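Local coordinates for uncharacterized protein Rv3272 (Mycobacterium tuberculosis, PDB 5YX6) that binds fatty acyl-CoAs of various chain lengths, palmitoyl-CoA most tightly, and probably acts as a family III CoA transferase in fatty acid metabolism, at residues 348-353 / 359-364; 52-57 / 62-67; 30-35 / 71-76. All coordinates share one frame; numbering follows the deposited sequence.

Interaction 1 of 3, residues 348-353 / 359-364; sequences DLTLEV and TITVIR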
loop_
_atom_site.group_PDB
_atom_site.type_symbol
_atom_site.label_atom_id
_atom_site.label_comp_id
_atom_site.label_asym_id
_atom_site.label_seq_id
_atom_site.Cartn_x
_atom_site.Cartn_y
_atom_site.Cartn_z
ATOM N N ASP A 348 -1.337 16.883 -10.742
ATOM C CA ASP A 348 -0.237 16.718 -11.674
ATOM C C ASP A 348 0.272 15.277 -11.623
ATOM O O ASP A 348 1.454 15.007 -11.365
ATOM C CB ASP A 348 0.864 17.725 -11.340
ATOM C CG ASP A 348 1.905 17.831 -12.422
ATOM O OD1 ASP A 348 1.640 17.338 -13.542
ATOM O OD2 ASP A 348 2.980 18.420 -12.155
ATOM N N LEU A 349 -0.647 14.347 -11.846
ATOM C CA LEU A 349 -0.400 12.947 -11.570
ATOM C C LEU A 349 0.175 12.170 -12.756
ATOM O O LEU A 349 0.514 11.001 -12.618
ATOM C CB LEU A 349 -1.696 12.299 -11.106
ATOM C CG LEU A 349 -2.035 12.513 -9.640
ATOM C CD1 LEU A 349 -3.528 12.321 -9.397
ATOM C CD2 LEU A 349 -1.227 11.530 -8.811
ATOM N N THR A 350 0.281 12.811 -13.915
ATOM C CA THR A 350 0.686 12.114 -15.132
ATOM C C THR A 350 2.020 12.604 -15.703
ATOM O O THR A 350 2.433 13.735 -15.455
ATOM C CB THR A 350 -0.396 12.223 -16.221
ATOM O OG1 THR A 350 -0.610 13.597 -16.559
ATOM C CG2 THR A 350 -1.701 11.608 -15.729
ATOM N N LEU A 351 2.689 11.734 -16.456
ATOM C CA LEU A 351 3.877 12.108 -17.231
ATOM C C LEU A 351 3.814 11.561 -18.651
ATOM O O LEU A 351 3.147 10.558 -18.913
ATOM C CB LEU A 351 5.167 11.579 -16.589
ATOM C CG LEU A 351 5.337 11.497 -15.080
ATOM C CD1 LEU A 351 5.983 10.161 -14.726
ATOM C CD2 LEU A 351 6.189 12.663 -14.590
ATOM N N GLU A 352 4.517 12.231 -19.562
ATOM C CA GLU A 352 4.587 11.791 -20.951
ATOM C C GLU A 352 5.907 11.076 -21.225
ATOM O O GLU A 352 6.981 11.598 -20.930
ATOM C CB GLU A 352 4.431 12.976 -21.907
ATOM C CG GLU A 352 3.111 13.698 -21.764
ATOM C CD GLU A 352 1.926 12.767 -21.913
ATOM O OE1 GLU A 352 1.968 11.888 -22.801
ATOM O OE2 GLU A 352 0.954 12.906 -21.133
ATOM N N VAL A 353 5.813 9.895 -21.822
ATOM C CA VAL A 353 6.975 9.088 -22.138
ATOM C C VAL A 353 7.004 8.938 -23.648
ATOM O O VAL A 353 6.098 8.331 -24.225
ATOM C CB VAL A 353 6.913 7.699 -21.473
ATOM C CG1 VAL A 353 8.254 6.995 -21.589
ATOM C CG2 VAL A 353 6.507 7.827 -20.027
ATOM N N THR A 359 3.616 9.246 -28.367
ATOM C CA THR A 359 3.936 9.398 -26.948
ATOM C C THR A 359 2.880 8.692 -26.060
ATOM O O THR A 359 1.748 8.470 -26.487
ATOM C CB THR A 359 4.053 10.905 -26.586
ATOM O OG1 THR A 359 5.270 11.149 -25.869
ATOM C CG2 THR A 359 2.866 11.374 -25.757
ATOM N N ILE A 360 3.273 8.315 -24.843
ATOM C CA ILE A 360 2.411 7.587 -23.902
ATOM C C ILE A 360 2.292 8.221 -22.509
ATOM O O ILE A 360 3.264 8.754 -21.979
ATOM C CB ILE A 360 2.897 6.116 -23.788
ATOM C CG1 ILE A 360 2.526 5.382 -25.079
ATOM C CG2 ILE A 360 2.257 5.388 -22.624
ATOM C CD1 ILE A 360 2.993 3.956 -25.143
ATOM N N THR A 361 1.094 8.169 -21.926
ATOM C CA THR A 361 0.816 8.782 -20.623
ATOM C C THR A 361 0.872 7.779 -19.466
ATOM O O THR A 361 0.208 6.749 -19.500
ATOM C CB THR A 361 -0.566 9.453 -20.631
ATOM O OG1 THR A 361 -0.615 10.416 -21.690
ATOM C CG2 THR A 361 -0.836 10.146 -19.309
ATOM N N VAL A 362 1.661 8.075 -18.435
ATOM C CA VAL A 362 1.688 7.204 -17.265
ATOM C C VAL A 362 1.519 8.008 -15.977
ATOM O O VAL A 362 1.578 9.239 -15.990
ATOM C CB VAL A 362 3.001 6.366 -17.189
ATOM C CG1 VAL A 362 3.209 5.568 -18.469
ATOM C CG2 VAL A 362 4.216 7.247 -16.898
ATOM N N ILE A 363 1.314 7.296 -14.873
ATOM C CA ILE A 363 1.100 7.909 -13.561
ATOM C C ILE A 363 2.385 7.929 -12.720
ATOM O O ILE A 363 3.088 6.918 -12.637
ATOM C CB ILE A 363 0.000 7.165 -12.785
ATOM C CG1 ILE A 363 -1.324 7.245 -13.547
ATOM C CG2 ILE A 363 -0.127 7.719 -11.372
ATOM C CD1 ILE A 363 -2.403 6.402 -12.948
ATOM N N ARG A 364 2.696 9.074 -12.117
ATOM C CA ARG A 364 3.900 9.210 -11.293
ATOM C C ARG A 364 3.800 8.464 -9.959
ATOM O O ARG A 364 2.715 8.039 -9.554
ATOM C CB ARG A 364 4.203 10.691 -11.032
ATOM C CG ARG A 364 3.144 11.416 -10.228
ATOM C CD ARG A 364 3.657 12.740 -9.691
ATOM N NE ARG A 364 2.573 13.528 -9.098
ATOM C CZ ARG A 364 2.146 13.387 -7.847
ATOM N NH1 ARG A 364 2.736 12.506 -7.042
ATOM N NH2 ARG A 364 1.145 14.139 -7.396
#
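Arg364 closes the open end of a two-stranded antiparallel beta hairpin, strands 350-353 and 360-363, by reaching back to Asp348 and Leu349. Its backbone N donates to Leu349 O at 3.0 Å, carrying the ladder past the strands. CB lies 4.1 Å from Leu351 CD1, and CG, set between the backbone N and the carbonyl carbon (chi1 64°), passes 3.6 Å from Leu349 O. Extended from there, CD passes 3.6 Å from Asp348 O and NE donates to it at 2.9 Å, in the guanidinium plane but from above the carbonyl plane. Leu349 CD2 covers one face near the rim. NH1 bonds Pro366 O, while NH2 takes Asn347 O and a salt bridge to Asp208 of the second subunit. Arginine suits the place because its several N-H groups can serve separate carbonyls and a carboxylate while leucine packs on one face. Leu351 and Val362 exchange both backbone N-H...O bonds, as do Val353 and Ile360. On their side-chain face Val353 CG2 meets Val362 CG2 at 3.9 Å. On the other, more polar face, Glu352 bends at chi2 (-55°), and its OE2 accepts the hydroxyl of Thr361 OG1 at 3.0 Å through the syn lone pair.

Interaction 2 of 3, residues 52-57 / 62-67; sequences ITSVLP and LATYFL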
loop_
_atom_site.group_PDB
_atom_site.type_symbol
_atom_site.label_atom_id
_atom_site.label_comp_id
_atom_site.label_asym_id
_atom_site.label_seq_id
_atom_site.Cartn_x
_atom_site.Cartn_y
_atom_site.Cartn_z
ATOM N N ILE A 52 3.847 -8.601 -23.102
ATOM C CA ILE A 52 2.445 -8.500 -22.695
ATOM C C ILE A 52 1.885 -7.112 -23.002
ATOM O O ILE A 52 2.083 -6.168 -22.235
ATOM C CB ILE A 52 2.270 -8.792 -21.191
ATOM C CG1 ILE A 52 2.911 -10.130 -20.833
ATOM C CG2 ILE A 52 0.803 -8.794 -20.817
ATOM C CD1 ILE A 52 2.457 -11.263 -21.721
ATOM N N THR A 53 1.206 -6.984 -24.135
ATOM C CA THR A 53 0.763 -5.676 -24.602
ATOM C C THR A 53 -0.763 -5.474 -24.559
ATOM O O THR A 53 -1.525 -6.440 -24.492
ATOM C CB THR A 53 1.276 -5.428 -26.030
ATOM O OG1 THR A 53 0.945 -6.549 -26.860
ATOM C CG2 THR A 53 2.793 -5.253 -26.024
ATOM N N SER A 54 -1.192 -4.212 -24.591
ATOM C CA SER A 54 -2.605 -3.863 -24.753
ATOM C C SER A 54 -2.813 -3.030 -26.024
ATOM O O SER A 54 -1.979 -2.191 -26.374
ATOM C CB SER A 54 -3.132 -3.101 -23.532
ATOM O OG SER A 54 -3.686 -3.977 -22.558
ATOM N N VAL A 55 -3.934 -3.264 -26.704
ATOM C CA VAL A 55 -4.220 -2.627 -27.994
ATOM C C VAL A 55 -4.535 -1.127 -27.914
ATOM O O VAL A 55 -5.417 -0.705 -27.167
ATOM C CB VAL A 55 -5.405 -3.324 -28.703
ATOM C CG1 VAL A 55 -5.909 -2.477 -29.861
ATOM C CG2 VAL A 55 -4.996 -4.712 -29.186
ATOM N N LEU A 56 -3.808 -0.337 -28.700
ATOM C CA LEU A 56 -4.092 1.083 -28.881
ATOM C C LEU A 56 -4.456 1.345 -30.331
ATOM O O LEU A 56 -3.574 1.326 -31.187
ATOM C CB LEU A 56 -2.883 1.946 -28.507
ATOM C CG LEU A 56 -2.387 2.016 -27.065
ATOM C CD1 LEU A 56 -1.165 2.918 -26.982
ATOM C CD2 LEU A 56 -3.495 2.519 -26.160
ATOM N N PRO A 57 -5.746 1.584 -30.620
ATOM C CA PRO A 57 -6.227 1.810 -31.993
ATOM C C PRO A 57 -5.403 2.839 -32.781
ATOM O O PRO A 57 -5.325 4.005 -32.371
ATOM C CB PRO A 57 -7.657 2.311 -31.779
ATOM C CG PRO A 57 -8.082 1.655 -30.519
ATOM C CD PRO A 57 -6.850 1.578 -29.645
ATOM N N LEU A 62 0.693 -1.183 -26.344
ATOM C CA LEU A 62 1.302 -0.625 -25.142
ATOM C C LEU A 62 1.618 -1.701 -24.100
ATOM O O LEU A 62 0.720 -2.376 -23.588
ATOM C CB LEU A 62 0.385 0.449 -24.543
ATOM C CG LEU A 62 0.637 0.988 -23.130
ATOM C CD1 LEU A 62 2.103 1.368 -22.909
ATOM C CD2 LEU A 62 -0.270 2.182 -22.877
ATOM N N ALA A 63 2.910 -1.873 -23.821
ATOM C CA ALA A 63 3.404 -2.797 -22.800
ATOM C C ALA A 63 2.982 -2.285 -21.432
ATOM O O ALA A 63 3.776 -1.716 -20.692
ATOM C CB ALA A 63 4.915 -2.953 -22.886
ATOM N N THR A 64 1.708 -2.467 -21.119
ATOM C CA THR A 64 1.088 -1.842 -19.960
ATOM C C THR A 64 1.699 -2.238 -18.613
ATOM O O THR A 64 1.616 -1.484 -17.650
ATOM C CB THR A 64 -0.419 -2.175 -19.947
ATOM O OG1 THR A 64 -0.979 -1.861 -18.669
ATOM C CG2 THR A 64 -0.631 -3.652 -20.222
ATOM N N TYR A 65 2.342 -3.392 -18.537
ATOM C CA TYR A 65 2.972 -3.780 -17.280
ATOM C C TYR A 65 4.444 -3.356 -17.226
ATOM O O TYR A 65 4.932 -2.932 -16.176
ATOM C CB TYR A 65 2.830 -5.290 -17.055
ATOM C CG TYR A 65 1.380 -5.711 -16.945
ATOM C CD1 TYR A 65 0.653 -5.493 -15.778
ATOM C CD2 TYR A 65 0.732 -6.316 -18.019
ATOM C CE1 TYR A 65 -0.683 -5.866 -15.684
ATOM C CE2 TYR A 65 -0.600 -6.695 -17.937
ATOM C CZ TYR A 65 -1.305 -6.471 -16.770
ATOM O OH TYR A 65 -2.633 -6.853 -16.696
ATOM N N PHE A 66 5.150 -3.459 -18.349
ATOM C CA PHE A 66 6.574 -3.149 -18.353
ATOM C C PHE A 66 6.900 -1.648 -18.331
ATOM O O PHE A 66 7.700 -1.189 -17.520
ATOM C CB PHE A 66 7.254 -3.781 -19.571
ATOM C CG PHE A 66 8.733 -3.525 -19.625
ATOM C CD1 PHE A 66 9.602 -4.292 -18.860
ATOM C CD2 PHE A 66 9.252 -2.499 -20.399
ATOM C CE1 PHE A 66 10.964 -4.061 -18.883
ATOM C CE2 PHE A 66 10.608 -2.255 -20.430
ATOM C CZ PHE A 66 11.473 -3.041 -19.668
ATOM N N LEU A 67 6.279 -0.890 -19.223
ATOM C CA LEU A 67 6.673 0.500 -19.440
ATOM C C LEU A 67 6.591 1.439 -18.216
ATOM O O LEU A 67 7.521 2.218 -17.978
ATOM C CB LEU A 67 5.847 1.097 -20.583
ATOM C CG LEU A 67 6.244 2.526 -20.959
ATOM C CD1 LEU A 67 6.804 2.538 -22.376
ATOM C CD2 LEU A 67 5.083 3.479 -20.835
HETATM O O HOH W 1 3.558 -5.151 -20.495
#
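Leu62 O is approached from both segments: Ser54 N donates to it at 2.8 Å from above the carbonyl plane, Thr64 N adds a weak bond from its own segment, and the CA-H of Thr53 also points at it. The return bond, Leu62 N to Ser54 O at 2.9 Å, is nearly straight (174°) and lies in the carbonyl plane, so Ser54 and Leu62 form a hydrogen-bonded antiparallel pair. Beyond Thr53 and Ala63 the regular pairing stops, and a water accepts from Tyr65 N at 2.9 Å; it lies unusually close to Ile52 O, which makes that second link doubtful in detail. Two apolar contacts flank the backbone bonds. Leu56 reaches over with CD1 to Leu62 CB at 3.8 Å. Aliphatic chains suit this buried spot, where Leu62 also packs on Ile360; Arg224 and Asn223 of the second subunit pack there too. At the far end Ile52 CG2 comes to the edge of the Tyr65 ring, 3.7 Å from CD2. The Tyr65 side chain is about 7 Å from that of Asp175, the inferred nucleophile. Ala63 centres an inverse gamma turn, closed by the weak Thr64 bond, that ends the antiparallel pairing of a beta hairpin.

Interaction 3 of 3, residues 30-35 / 71-76; sequences VLVDLG and RGKKSV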
loop_
_atom_site.group_PDB
_atom_site.type_symbol
_atom_site.label_atom_id
_atom_site.label_comp_id
_atom_site.label_asym_id
_atom_site.label_seq_id
_atom_site.Cartn_x
_atom_site.Cartn_y
_atom_site.Cartn_z
ATOM N N VAL A 30 10.848 3.687 -7.930
ATOM C CA VAL A 30 10.945 4.650 -6.842
ATOM C C VAL A 30 12.389 5.081 -6.626
ATOM O O VAL A 30 12.669 6.259 -6.461
ATOM C CB VAL A 30 10.378 4.087 -5.515
ATOM C CG1 VAL A 30 10.743 4.999 -4.347
ATOM C CG2 VAL A 30 8.854 3.897 -5.610
ATOM N N LEU A 31 13.301 4.117 -6.623
ATOM C CA LEU A 31 14.725 4.406 -6.494
ATOM C C LEU A 31 15.265 5.265 -7.636
ATOM O O LEU A 31 16.063 6.182 -7.409
ATOM C CB LEU A 31 15.522 3.100 -6.412
ATOM C CG LEU A 31 15.698 2.409 -5.051
ATOM C CD1 LEU A 31 14.902 3.073 -3.946
ATOM C CD2 LEU A 31 15.384 0.929 -5.130
ATOM N N VAL A 32 14.825 4.970 -8.856
ATOM C CA VAL A 32 15.177 5.768 -10.025
ATOM C C VAL A 32 14.715 7.205 -9.869
ATOM O O VAL A 32 15.470 8.132 -10.138
ATOM C CB VAL A 32 14.572 5.182 -11.317
ATOM C CG1 VAL A 32 14.719 6.152 -12.476
ATOM C CG2 VAL A 32 15.250 3.878 -11.654
ATOM N N ASP A 33 13.474 7.383 -9.424
ATOM C CA ASP A 33 12.911 8.717 -9.228
ATOM C C ASP A 33 13.723 9.509 -8.199
ATOM O O ASP A 33 13.809 10.736 -8.264
ATOM C CB ASP A 33 11.452 8.627 -8.775
ATOM C CG ASP A 33 10.535 7.973 -9.827
ATOM O OD1 ASP A 33 10.920 7.905 -11.022
ATOM O OD2 ASP A 33 9.406 7.556 -9.454
ATOM N N LEU A 34 14.324 8.796 -7.255
ATOM C CA LEU A 34 15.126 9.417 -6.215
ATOM C C LEU A 34 16.602 9.547 -6.621
ATOM O O LEU A 34 17.437 9.964 -5.820
ATOM C CB LEU A 34 14.985 8.622 -4.916
ATOM C CG LEU A 34 13.547 8.602 -4.375
ATOM C CD1 LEU A 34 13.414 7.669 -3.175
ATOM C CD2 LEU A 34 13.053 10.011 -4.027
ATOM N N GLY A 35 16.917 9.201 -7.867
ATOM C CA GLY A 35 18.225 9.489 -8.429
ATOM C C GLY A 35 19.227 8.347 -8.552
ATOM O O GLY A 35 20.353 8.547 -9.022
ATOM N N ARG A 71 11.137 3.081 -16.440
ATOM C CA ARG A 71 11.639 4.279 -17.082
ATOM C C ARG A 71 12.935 4.737 -16.419
ATOM O O ARG A 71 13.056 4.711 -15.195
ATOM C CB ARG A 71 10.570 5.370 -17.045
ATOM C CG ARG A 71 9.311 4.990 -17.811
ATOM C CD ARG A 71 8.129 5.875 -17.491
ATOM N NE ARG A 71 7.742 5.770 -16.085
ATOM C CZ ARG A 71 7.980 6.699 -15.166
ATOM N NH1 ARG A 71 7.593 6.507 -13.913
ATOM N NH2 ARG A 71 8.606 7.817 -15.498
ATOM N N GLY A 72 13.923 5.102 -17.230
ATOM C CA GLY A 72 15.162 5.651 -16.711
ATOM C C GLY A 72 16.070 4.570 -16.163
ATOM O O GLY A 72 17.113 4.859 -15.580
ATOM N N LYS A 73 15.668 3.317 -16.321
ATOM C CA LYS A 73 16.531 2.223 -15.915
ATOM C C LYS A 73 17.502 1.864 -17.029
ATOM O O LYS A 73 17.328 2.277 -18.177
ATOM C CB LYS A 73 15.713 1.007 -15.508
ATOM C CG LYS A 73 14.956 1.203 -14.212
ATOM C CD LYS A 73 14.222 -0.062 -13.808
ATOM C CE LYS A 73 13.298 0.165 -12.614
ATOM N NZ LYS A 73 12.627 -1.117 -12.239
ATOM N N LYS A 74 18.550 1.133 -16.669
ATOM C CA LYS A 74 19.446 0.541 -17.644
ATOM C C LYS A 74 19.226 -0.958 -17.708
ATOM O O LYS A 74 18.608 -1.536 -16.816
ATOM C CB LYS A 74 20.893 0.902 -17.313
ATOM C CG LYS A 74 21.028 2.400 -17.214
ATOM C CD LYS A 74 22.443 2.897 -17.144
ATOM C CE LYS A 74 22.440 4.422 -17.158
ATOM N NZ LYS A 74 23.800 5.009 -16.998
ATOM N N SER A 75 19.718 -1.587 -18.769
ATOM C CA SER A 75 19.484 -3.008 -18.968
ATOM C C SER A 75 20.719 -3.780 -19.409
ATOM O O SER A 75 21.473 -3.341 -20.287
ATOM C CB SER A 75 18.358 -3.216 -19.996
ATOM O OG SER A 75 18.117 -4.597 -20.239
ATOM N N VAL A 76 20.925 -4.927 -18.773
ATOM C CA VAL A 76 21.896 -5.887 -19.248
ATOM C C VAL A 76 21.124 -7.171 -19.498
ATOM O O VAL A 76 20.172 -7.496 -18.783
ATOM C CB VAL A 76 23.093 -6.114 -18.271
ATOM C CG1 VAL A 76 23.812 -4.796 -17.996
ATOM C CG2 VAL A 76 22.646 -6.779 -16.974
HETATM O O HOH W 2 9.150 8.759 -13.086
#
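Val32, in the last turn of helix 23-33, directs its two methyls at different parts of segment 71-76. CG1, anti to the backbone N (chi1 169°), meets the peptide backbone, 3.5 Å from Arg71 O and 4.1 Å from Gly72 O. CG2 lies instead against the aliphatic part of Lys73, 3.7 Å from its CG, and the two side chains meet at a slant. Lys73 runs extended beyond CG, which carries its ammonium away from the valine to a salt bridge with Asp17 and to the carbonyl oxygens of Asn69 and Pro25. At Gly72 (phi 78°) no side chain intervenes, and CG1 can approach the backbone closely. The Arg71 guanidinium has its strongest polar partner in Pro68; a water at its edge, in its plane, is a further one, 2.6 Å from Arg71 NH2 and 2.8 Å from Asp33 OD1. The helix ends in a Schellman motif with Gly35 as C-prime, within the beta-alpha-beta crossover of strand 14-17, helix 23-33 and strand 37-42 in the Rossmann-fold domain. With no direct hydrogen bond between the segments, the join rests on van der Waals packing, and Asp33 and Arg71 are bridged by water, so any attraction is probably screened.

Interaction 3 is a small buried contact that sets a helix against the entry to edge strand 74-77 of the parallel sheet, whereas interactions 1 and 2 are larger, partly buried antiparallel pairings outside that sheet. Those two rely on reciprocal backbone bonds; interaction 3 has apolar packing and a water. Interaction 1 touches both others: Ile360 CD1 packs on Leu62 CD1 at 3.5 Å, and Val353 CG2 lies 3.6 Å from Arg71 CD, so the hairpin 350-363 bears on segments 62-67 and 71-76. Interactions 2 and 3 follow one another in sequence without further touching. All three reach the second subunit; at interaction 1 this includes a salt bridge, at the other two packing.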